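Local structure of glycerol dehydrogenase (Schizosaccharomyces pombe, 1TA9) at residues B[100-104]-B[105-109]; B[221-224]-B[225-229]; B[369-373]-B[374-378]; B[403-407]-B[408-412]. The protein catalyses the zinc-dependent, NAD-linked oxidation of glycerol to dihydroxyacetone and so takes part in glycerol assimilation. All blocks are in the same frame, centred on the assembly; numbering follows the deposited sequence.

Interaction 1 of 4, residues B[100-104]-B[105-109]; sequences QNVWN and ICANK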
loop_
_atom_site.group_PDB
_atom_site.type_symbol
_atom_site.label_atom_id
_atom_site.label_comp_id
_atom_site.label_asym_id
_atom_site.label_seq_id
_atom_site.Cartn_x
_atom_site.Cartn_y
_atom_site.Cartn_z
ATOM N N GLN B 100 -1.117 36.911 -44.067
ATOM C CA GLN B 100 0.039 37.798 -44.076
ATOM C C GLN B 100 0.877 37.738 -42.805
ATOM O O GLN B 100 2.105 37.789 -42.861
ATOM C CB GLN B 100 -0.406 39.237 -44.336
ATOM C CG GLN B 100 0.718 40.145 -44.796
ATOM C CD GLN B 100 1.531 39.530 -45.924
ATOM O OE1 GLN B 100 2.531 38.851 -45.685
ATOM N NE2 GLN B 100 1.094 39.753 -47.158
ATOM N N ASN B 101 0.210 37.629 -41.662
ATOM C CA ASN B 101 0.895 37.567 -40.379
ATOM C C ASN B 101 1.883 36.401 -40.336
ATOM O O ASN B 101 3.039 36.568 -39.942
ATOM C CB ASN B 101 -0.132 37.421 -39.252
ATOM C CG ASN B 101 0.490 37.539 -37.875
ATOM O OD1 ASN B 101 -0.169 37.294 -36.860
ATOM N ND2 ASN B 101 1.760 37.921 -37.827
ATOM N N VAL B 102 1.429 35.220 -40.748
ATOM C CA VAL B 102 2.284 34.043 -40.734
ATOM C C VAL B 102 3.411 34.143 -41.754
ATOM O O VAL B 102 4.502 33.616 -41.530
ATOM C CB VAL B 102 1.465 32.758 -40.978
ATOM C CG1 VAL B 102 2.386 31.556 -41.032
ATOM C CG2 VAL B 102 0.449 32.581 -39.857
ATOM N N TRP B 103 3.158 34.818 -42.874
ATOM C CA TRP B 103 4.201 34.983 -43.883
ATOM C C TRP B 103 5.334 35.799 -43.275
ATOM O O TRP B 103 6.511 35.502 -43.478
ATOM C CB TRP B 103 3.658 35.698 -45.128
ATOM C CG TRP B 103 3.049 34.772 -46.137
ATOM C CD1 TRP B 103 1.729 34.662 -46.462
ATOM C CD2 TRP B 103 3.741 33.803 -46.933
ATOM N NE1 TRP B 103 1.553 33.682 -47.411
ATOM C CE2 TRP B 103 2.772 33.139 -47.718
ATOM C CE3 TRP B 103 5.087 33.430 -47.059
ATOM C CZ2 TRP B 103 3.107 32.118 -48.616
ATOM C CZ3 TRP B 103 5.420 32.414 -47.952
ATOM C CH2 TRP B 103 4.431 31.771 -48.718
ATOM N N ASN B 104 4.969 36.825 -42.516
ATOM C CA ASN B 104 5.953 37.689 -41.880
ATOM C C ASN B 104 6.734 36.935 -40.810
ATOM O O ASN B 104 7.949 37.091 -40.682
ATOM C CB ASN B 104 5.257 38.889 -41.232
ATOM C CG ASN B 104 4.452 39.712 -42.226
ATOM O OD1 ASN B 104 3.690 40.595 -41.835
ATOM N ND2 ASN B 104 4.623 39.432 -43.513
ATOM N N ILE B 105 6.021 36.106 -40.054
ATOM C CA ILE B 105 6.610 35.343 -38.959
ATOM C C ILE B 105 7.480 34.133 -39.307
ATOM O O ILE B 105 8.567 33.977 -38.750
ATOM C CB ILE B 105 5.508 34.864 -37.986
ATOM C CG1 ILE B 105 4.759 36.070 -37.415
ATOM C CG2 ILE B 105 6.119 34.049 -36.850
ATOM C CD1 ILE B 105 3.603 35.696 -36.511
ATOM N N CYS B 106 7.031 33.278 -40.221
ATOM C CA CYS B 106 7.820 32.085 -40.510
ATOM C C CYS B 106 7.624 31.397 -41.858
ATOM O O CYS B 106 8.485 30.630 -42.287
ATOM C CB CYS B 106 7.556 31.058 -39.412
ATOM S SG CYS B 106 5.814 30.543 -39.349
ATOM N N ALA B 107 6.496 31.644 -42.513
ATOM C CA ALA B 107 6.200 30.996 -43.791
ATOM C C ALA B 107 7.325 31.044 -44.829
ATOM O O ALA B 107 7.476 30.115 -45.621
ATOM C CB ALA B 107 4.926 31.579 -44.378
ATOM N N ASN B 108 8.111 32.116 -44.831
ATOM C CA ASN B 108 9.201 32.236 -45.792
ATOM C C ASN B 108 10.332 31.251 -45.531
ATOM O O ASN B 108 11.075 30.895 -46.447
ATOM C CB ASN B 108 9.751 33.666 -45.808
ATOM C CG ASN B 108 8.845 34.622 -46.557
ATOM O OD1 ASN B 108 8.466 34.359 -47.697
ATOM N ND2 ASN B 108 8.497 35.736 -45.924
ATOM N N LYS B 109 10.466 30.814 -44.282
ATOM C CA LYS B 109 11.504 29.855 -43.934
ATOM C C LYS B 109 11.231 28.553 -44.685
ATOM O O LYS B 109 12.150 27.901 -45.182
ATOM C CB LYS B 109 11.509 29.605 -42.424
ATOM C CG LYS B 109 11.752 30.860 -41.595
ATOM C CD LYS B 109 11.712 30.559 -40.103
ATOM C CE LYS B 109 11.821 31.829 -39.274
ATOM N NZ LYS B 109 13.104 32.546 -39.502
HETATM O O HOH W 1 8.562 34.134 -42.849
#
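A wider pi-type turn lies within helix 100-115 where V102 and W103 meet C106 and A107. The helix belongs to a beta-alpha-beta unit of the parallel sheet. V102 O takes two N-H groups here, from C106 N at 2.9 Å and A107 N at 3.0 Å. Both bonds are nearly straight at 175°, and the donors come from opposite faces of the carbonyl plane. One residue earlier, I105 N bonds to N101 O in the usual i to i+4 pattern. The W103 carbonyl is served by a water instead, which donates to W103 O and accepts from N108 N. A107 sets its methyl over one face of the W103 indole, near the rim, with CB 3.3 Å from CE3 of W103. The N108 side chain crosses the indole at about a right angle, its amide plane turned 47° from the ring, with OD1 of N108 3.6 Å from CE3 of W103. On the outer side, ND2 of N101 lies 3.2 Å from CD1 of I105. W103 packs on strands 93-98 and 120-125, and its NE1 bonds to L124 O. V102 and C106 touch T177, a probable NAD-binding residue, in a neighbouring loop.

Interaction 2 of 4, residues B[221-224]-B[225-229]; sequences APVR and FLISG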
loop_
_atom_site.group_PDB
_atom_site.type_symbol
_atom_site.label_atom_id
_atom_site.label_comp_id
_atom_site.label_asym_id
_atom_site.label_seq_id
_atom_site.Cartn_x
_atom_site.Cartn_y
_atom_site.Cartn_z
ATOM N N ALA B 221 5.242 32.325 -29.490
ATOM C CA ALA B 221 3.861 32.797 -29.455
ATOM C C ALA B 221 3.412 33.064 -28.020
ATOM O O ALA B 221 3.958 32.496 -27.074
ATOM C CB ALA B 221 2.949 31.766 -30.099
ATOM N N PRO B 222 2.414 33.948 -27.839
ATOM C CA PRO B 222 1.911 34.260 -26.496
ATOM C C PRO B 222 1.481 32.975 -25.795
ATOM O O PRO B 222 0.802 32.140 -26.389
ATOM C CB PRO B 222 0.733 35.183 -26.778
ATOM C CG PRO B 222 1.179 35.905 -28.017
ATOM C CD PRO B 222 1.750 34.784 -28.855
ATOM N N VAL B 223 1.860 32.821 -24.532
ATOM C CA VAL B 223 1.527 31.608 -23.792
ATOM C C VAL B 223 0.022 31.330 -23.669
ATOM O O VAL B 223 -0.384 30.202 -23.381
ATOM C CB VAL B 223 2.194 31.624 -22.390
ATOM C CG1 VAL B 223 1.567 32.697 -21.520
ATOM C CG2 VAL B 223 2.098 30.241 -21.749
ATOM N N ARG B 224 -0.815 32.338 -23.900
ATOM C CA ARG B 224 -2.257 32.112 -23.833
ATOM C C ARG B 224 -2.631 31.030 -24.862
ATOM O O ARG B 224 -3.523 30.218 -24.626
ATOM C CB ARG B 224 -3.029 33.403 -24.133
ATOM C CG ARG B 224 -4.540 33.232 -24.083
ATOM C CD ARG B 224 -5.302 34.448 -24.617
ATOM N NE ARG B 224 -6.743 34.187 -24.636
ATOM C CZ ARG B 224 -7.644 34.946 -25.251
ATOM N NH1 ARG B 224 -7.268 36.034 -25.914
ATOM N NH2 ARG B 224 -8.927 34.612 -25.206
ATOM N N PHE B 225 -1.935 31.014 -25.996
ATOM C CA PHE B 225 -2.203 30.024 -27.041
ATOM C C PHE B 225 -1.919 28.594 -26.577
ATOM O O PHE B 225 -2.717 27.682 -26.812
ATOM C CB PHE B 225 -1.367 30.328 -28.288
ATOM C CG PHE B 225 -1.871 31.493 -29.089
ATOM C CD1 PHE B 225 -2.976 31.352 -29.926
ATOM C CD2 PHE B 225 -1.256 32.736 -28.994
ATOM C CE1 PHE B 225 -3.463 32.435 -30.659
ATOM C CE2 PHE B 225 -1.735 33.830 -29.722
ATOM C CZ PHE B 225 -2.840 33.678 -30.554
ATOM N N LEU B 226 -0.773 28.397 -25.933
ATOM C CA LEU B 226 -0.400 27.073 -25.438
ATOM C C LEU B 226 -1.422 26.600 -24.414
ATOM O O LEU B 226 -1.826 25.437 -24.416
ATOM C CB LEU B 226 0.989 27.107 -24.785
ATOM C CG LEU B 226 1.471 25.778 -24.180
ATOM C CD1 LEU B 226 1.778 24.794 -25.302
ATOM C CD2 LEU B 226 2.715 26.001 -23.330
ATOM N N ILE B 227 -1.831 27.511 -23.535
ATOM C CA ILE B 227 -2.798 27.192 -22.498
ATOM C C ILE B 227 -4.129 26.771 -23.113
ATOM O O ILE B 227 -4.791 25.866 -22.610
ATOM C CB ILE B 227 -2.988 28.389 -21.544
ATOM C CG1 ILE B 227 -1.698 28.595 -20.746
ATOM C CG2 ILE B 227 -4.168 28.139 -20.608
ATOM C CD1 ILE B 227 -1.647 29.864 -19.919
ATOM N N SER B 228 -4.516 27.422 -24.203
ATOM C CA SER B 228 -5.754 27.063 -24.875
ATOM C C SER B 228 -5.620 25.624 -25.382
ATOM O O SER B 228 -6.559 24.836 -25.306
ATOM C CB SER B 228 -6.012 28.006 -26.048
ATOM O OG SER B 228 -7.141 27.576 -26.779
ATOM N N GLY B 229 -4.439 25.291 -25.896
ATOM C CA GLY B 229 -4.198 23.946 -26.384
ATOM C C GLY B 229 -4.224 22.930 -25.255
ATOM O O GLY B 229 -4.587 21.776 -25.461
HETATM O O HOH W 2 1.833 29.671 -26.818
#
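F225 holds its CG anti to the carbonyl carbon, chi1 -75°, which lays the ring alongside P222, the residue immediately before helix 223-245. The two side chains point the same way, and CD2 of F225 is 3.6 Å from CD of P222. The carbonyl oxygen of P222 sits at the ring edge, in its plane, 3.4 Å from CD2 of F225. The same oxygen accepts from F225 N at 3.0 Å, with the donor above the carbonyl plane. A water also donates to P222 O and accepts weakly from L226 N. After this start the helix bonds become regular: I227 N reaches V223 O, and S228 N reaches R224 O. V223 and I227 meet through CG2 of V223 and CD1 of I227, 4.2 Å apart. Shortening F225 to an alanine removes the ring, so P222 would probably lose its aromatic neighbour and a gap open beside M332. R224 runs out extended to a salt bridge with E335, while S228 OG bonds to G334 N and S180 O. The contact thus pairs an apolar proline-phenylalanine patch with polar groups that tie this helix to the start of helix 333-347, next to the zinc ligand H333.

Interaction 3 of 4, residues B[369-373]-B[374-378]; sequences ITLEE and LGIPN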
loop_
_atom_site.group_PDB
_atom_site.type_symbol
_atom_site.label_atom_id
_atom_site.label_comp_id
_atom_site.label_asym_id
_atom_site.label_seq_id
_atom_site.Cartn_x
_atom_site.Cartn_y
_atom_site.Cartn_z
ATOM N N ILE B 369 -12.496 28.755 -15.037
ATOM C CA ILE B 369 -13.336 27.701 -14.477
ATOM C C ILE B 369 -14.635 28.246 -13.906
ATOM O O ILE B 369 -15.388 27.517 -13.264
ATOM C CB ILE B 369 -12.610 26.915 -13.366
ATOM C CG1 ILE B 369 -12.214 27.852 -12.221
ATOM C CG2 ILE B 369 -11.397 26.207 -13.948
ATOM C CD1 ILE B 369 -11.641 27.127 -11.008
ATOM N N THR B 370 -14.895 29.528 -14.142
ATOM C CA THR B 370 -16.115 30.166 -13.657
ATOM C C THR B 370 -16.725 31.025 -14.755
ATOM O O THR B 370 -16.033 31.434 -15.686
ATOM C CB THR B 370 -15.838 31.077 -12.446
ATOM O OG1 THR B 370 -14.878 32.077 -12.809
ATOM C CG2 THR B 370 -15.298 30.264 -11.278
ATOM N N LEU B 371 -18.022 31.297 -14.638
ATOM C CA LEU B 371 -18.723 32.125 -15.618
ATOM C C LEU B 371 -18.140 33.537 -15.605
ATOM O O LEU B 371 -18.087 34.213 -16.636
ATOM C CB LEU B 371 -20.223 32.165 -15.295
ATOM C CG LEU B 371 -20.969 30.836 -15.470
ATOM C CD1 LEU B 371 -22.373 30.936 -14.886
ATOM C CD2 LEU B 371 -21.025 30.481 -16.955
ATOM N N GLU B 372 -17.702 33.974 -14.426
ATOM C CA GLU B 372 -17.107 35.294 -14.273
ATOM C C GLU B 372 -15.877 35.395 -15.174
ATOM O O GLU B 372 -15.738 36.345 -15.941
ATOM C CB GLU B 372 -16.698 35.530 -12.813
ATOM C CG GLU B 372 -16.039 36.883 -12.557
ATOM C CD GLU B 372 -17.043 38.024 -12.445
ATOM O OE1 GLU B 372 -16.643 39.193 -12.632
ATOM O OE2 GLU B 372 -18.229 37.760 -12.154
ATOM N N GLU B 373 -14.995 34.402 -15.088
ATOM C CA GLU B 373 -13.779 34.403 -15.896
ATOM C C GLU B 373 -14.082 34.279 -17.386
ATOM O O GLU B 373 -13.391 34.876 -18.216
ATOM C CB GLU B 373 -12.846 33.274 -15.459
ATOM C CG GLU B 373 -12.440 33.360 -14.001
ATOM C CD GLU B 373 -11.633 32.163 -13.560
ATOM O OE1 GLU B 373 -10.388 32.225 -13.630
ATOM O OE2 GLU B 373 -12.254 31.151 -13.162
ATOM N N LEU B 374 -15.109 33.502 -17.723
ATOM C CA LEU B 374 -15.495 33.335 -19.121
ATOM C C LEU B 374 -15.992 34.664 -19.682
ATOM O O LEU B 374 -16.092 34.832 -20.895
ATOM C CB LEU B 374 -16.602 32.289 -19.258
ATOM C CG LEU B 374 -16.217 30.823 -19.055
ATOM C CD1 LEU B 374 -17.444 29.950 -19.259
ATOM C CD2 LEU B 374 -15.118 30.431 -20.044
ATOM N N GLY B 375 -16.311 35.596 -18.789
ATOM C CA GLY B 375 -16.791 36.902 -19.209
ATOM C C GLY B 375 -18.299 37.023 -19.345
ATOM O O GLY B 375 -18.793 38.010 -19.883
ATOM N N ILE B 376 -19.033 36.029 -18.852
ATOM C CA ILE B 376 -20.491 36.038 -18.938
ATOM C C ILE B 376 -21.157 35.726 -17.594
ATOM O O ILE B 376 -22.009 34.840 -17.499
ATOM C CB ILE B 376 -20.981 35.015 -19.985
ATOM C CG1 ILE B 376 -20.372 33.639 -19.694
ATOM C CG2 ILE B 376 -20.598 35.478 -21.383
ATOM C CD1 ILE B 376 -20.840 32.555 -20.640
ATOM N N PRO B 377 -20.789 36.469 -16.540
ATOM C CA PRO B 377 -21.358 36.255 -15.208
ATOM C C PRO B 377 -22.870 36.437 -15.127
ATOM O O PRO B 377 -23.536 35.796 -14.315
ATOM C CB PRO B 377 -20.601 37.265 -14.346
ATOM C CG PRO B 377 -20.340 38.387 -15.301
ATOM C CD PRO B 377 -19.905 37.650 -16.548
ATOM N N ASN B 378 -23.416 37.298 -15.978
ATOM C CA ASN B 378 -24.847 37.563 -15.967
ATOM C C ASN B 378 -25.653 36.746 -16.974
ATOM O O ASN B 378 -26.800 37.082 -17.262
ATOM C CB ASN B 378 -25.086 39.055 -16.211
ATOM C CG ASN B 378 -24.389 39.925 -15.190
ATOM O OD1 ASN B 378 -23.975 41.047 -15.493
ATOM N ND2 ASN B 378 -24.262 39.420 -13.971
#
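E372 bends at chi2 (80°) and brings its carboxylate obliquely across P377, with OE2 of E372 3.3 Å from CB of P377. Further in, L371 CD2 touches both CD1 of L374 and CG1 of I376, at 4.3 Å in the first case. The short helix 371-374 is closed at both ends. T370 is its N-cap, and OG1 of T370 accepts from E373 N at 3.3 Å. That hydroxyl, T370 OG1, also donates to E373 OE2 at 2.8 Å, on the anti lone pair of the carboxylate oxygen. I369 N meets the same OE2 from above the carboxylate plane. Two donors therefore grip this buried oxygen, while E373 OE1 accepts from F434 N. With the carboxylate of E373 gone, as in an alanine here, I369 N and the T370 hydroxyl would probably be left without OE2, and F434 N without OE1. At the C-terminal end, G375 turns to positive phi (91°) in a Schellman motif. I376 N bonds back to L371 O at 3.0 Å. G375 N reaches E372 O at the same length, but from well above the carbonyl plane. L371 and L374 pack on Y339 of helix 333-347, and L371 also touches R284 of a second subunit. On the helix 407-428 side, T370 packs against D418, S421 and Q425.

Interaction 4 of 4, residues B[403-407]-B[408-412]; sequences KKFNP and SQIAD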
loop_
_atom_site.group_PDB
_atom_site.type_symbol
_atom_site.label_atom_id
_atom_site.label_comp_id
_atom_site.label_asym_id
_atom_site.label_seq_id
_atom_site.Cartn_x
_atom_site.Cartn_y
_atom_site.Cartn_z
ATOM N N LYS B 403 -25.372 7.849 -21.285
ATOM C CA LYS B 403 -26.291 8.618 -20.449
ATOM C C LYS B 403 -26.898 9.710 -21.334
ATOM O O LYS B 403 -26.183 10.378 -22.075
ATOM C CB LYS B 403 -25.553 9.254 -19.262
ATOM C CG LYS B 403 -26.491 9.888 -18.223
ATOM C CD LYS B 403 -25.740 10.512 -17.041
ATOM C CE LYS B 403 -25.005 9.463 -16.209
ATOM N NZ LYS B 403 -24.297 10.070 -15.039
ATOM N N LYS B 404 -28.214 9.886 -21.255
ATOM C CA LYS B 404 -28.897 10.878 -22.082
ATOM C C LYS B 404 -29.345 12.099 -21.286
ATOM O O LYS B 404 -29.627 11.999 -20.088
ATOM C CB LYS B 404 -30.096 10.227 -22.773
ATOM C CG LYS B 404 -29.731 8.984 -23.586
ATOM C CD LYS B 404 -28.657 9.299 -24.623
ATOM C CE LYS B 404 -28.217 8.054 -25.383
ATOM N NZ LYS B 404 -27.140 8.378 -26.362
ATOM N N PHE B 405 -29.436 13.244 -21.963
ATOM C CA PHE B 405 -29.806 14.487 -21.299
ATOM C C PHE B 405 -30.834 15.355 -22.013
ATOM O O PHE B 405 -31.086 15.191 -23.207
ATOM C CB PHE B 405 -28.551 15.336 -21.084
ATOM C CG PHE B 405 -27.385 14.567 -20.546
ATOM C CD1 PHE B 405 -26.428 14.036 -21.404
ATOM C CD2 PHE B 405 -27.253 14.348 -19.178
ATOM C CE1 PHE B 405 -25.354 13.295 -20.906
ATOM C CE2 PHE B 405 -26.182 13.608 -18.670
ATOM C CZ PHE B 405 -25.233 13.082 -19.539
ATOM N N ASN B 406 -31.422 16.285 -21.264
ATOM C CA ASN B 406 -32.372 17.234 -21.828
ATOM C C ASN B 406 -31.748 18.616 -21.625
ATOM O O ASN B 406 -30.803 18.768 -20.852
ATOM C CB ASN B 406 -33.761 17.130 -21.163
ATOM C CG ASN B 406 -33.731 17.365 -19.665
ATOM O OD1 ASN B 406 -33.177 18.353 -19.185
ATOM N ND2 ASN B 406 -34.351 16.460 -18.919
ATOM N N PRO B 407 -32.254 19.639 -22.326
ATOM C CA PRO B 407 -31.694 20.988 -22.188
ATOM C C PRO B 407 -31.531 21.532 -20.764
ATOM O O PRO B 407 -30.497 22.128 -20.443
ATOM C CB PRO B 407 -32.640 21.837 -23.037
ATOM C CG PRO B 407 -33.034 20.876 -24.130
ATOM C CD PRO B 407 -33.319 19.617 -23.347
ATOM N N SER B 408 -32.535 21.336 -19.911
ATOM C CA SER B 408 -32.449 21.848 -18.549
ATOM C C SER B 408 -31.287 21.219 -17.783
ATOM O O SER B 408 -30.695 21.866 -16.919
ATOM C CB SER B 408 -33.771 21.626 -17.791
ATOM O OG SER B 408 -33.962 20.269 -17.430
ATOM N N GLN B 409 -30.955 19.967 -18.093
ATOM C CA GLN B 409 -29.844 19.303 -17.417
ATOM C C GLN B 409 -28.518 19.913 -17.847
ATOM O O GLN B 409 -27.584 20.010 -17.050
ATOM C CB GLN B 409 -29.848 17.801 -17.707
ATOM C CG GLN B 409 -30.980 17.057 -17.016
ATOM C CD GLN B 409 -30.997 15.586 -17.367
ATOM O OE1 GLN B 409 -31.126 15.219 -18.533
ATOM N NE2 GLN B 409 -30.868 14.732 -16.356
ATOM N N ILE B 410 -28.431 20.324 -19.107
ATOM C CA ILE B 410 -27.211 20.946 -19.601
ATOM C C ILE B 410 -27.071 22.307 -18.916
ATOM O O ILE B 410 -26.007 22.653 -18.389
ATOM C CB ILE B 410 -27.263 21.150 -21.128
ATOM C CG1 ILE B 410 -27.491 19.804 -21.824
ATOM C CG2 ILE B 410 -25.975 21.804 -21.612
ATOM C CD1 ILE B 410 -26.484 18.729 -21.451
ATOM N N ALA B 411 -28.155 23.075 -18.926
ATOM C CA ALA B 411 -28.159 24.390 -18.300
ATOM C C ALA B 411 -27.801 24.305 -16.819
ATOM O O ALA B 411 -27.026 25.121 -16.311
ATOM C CB ALA B 411 -29.523 25.041 -18.468
ATOM N N ASP B 412 -28.371 23.324 -16.124
ATOM C CA ASP B 412 -28.101 23.146 -14.696
ATOM C C ASP B 412 -26.636 22.831 -14.427
ATOM O O ASP B 412 -26.040 23.350 -13.473
ATOM C CB ASP B 412 -28.959 22.014 -14.121
ATOM C CG ASP B 412 -30.361 22.462 -13.755
ATOM O OD1 ASP B 412 -30.691 23.655 -13.944
ATOM O OD2 ASP B 412 -31.133 21.611 -13.267
HETATM O O HOH W 3 -29.727 11.859 -17.394
HETATM O O HOH W 4 -32.774 13.033 -19.081
#
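Side chain and backbone bond reciprocally between N406 and Q409 at the start of helix 407-428: N406 OD1 accepts from Q409 N, and Q409 OE1 from N406 N. This is a capping box with N406 as N-cap. Q409 N lies 3.0 Å from N406 OD1. In return N406 N donates to Q409 OE1 at 2.9 Å, in the carbonyl plane and on a lone pair. The two amides cross at about a right angle as side chains, with their planes 34° apart. N406 turns its CG between its own N and carbonyl carbon (chi1 58°), which points OD1 at the N-H of Q409. S408 OG donates to N406 OD1 too, at 2.7 Å, from the face opposite to that used by the backbone donor. Behind the box, CB of F405 rests 4.0 Å from CD1 of I410. Both residues also pack on I398 and on L347 of helix 333-347, while P407 and A411 face helix 381-391. The next turn reaches another chain: D412 forms a salt bridge with R76 of a second subunit. Two waters join Q409 to the preceding loop. One donates to K404 O and accepts from Q409 NE2. The other donates at 2.8 Å to Q409 OE1, the oxygen that lies at the edge of the F405 ring.

In the fold
The four contacts follow one another along the chain without overlap. Interaction 1 lies in the parallel-sheet part, on the helix between strands 93-98 and 120-125. Interaction 2 starts helix 223-245, in the helical part that carries the zinc ligands, its centre about 19 Å from that of interaction 1. Interactions 3 and 4 come later, their centres about 20 Å apart. Helices 333-347 and 407-428 link them: residues of both contacts pack on the first, and interaction 4 begins the second, on which T370 of interaction 3 rests. Interactions 1 and 4 are about 45 Å apart between centres. The series runs from the probable NAD-binding side to helices that meet other subunits.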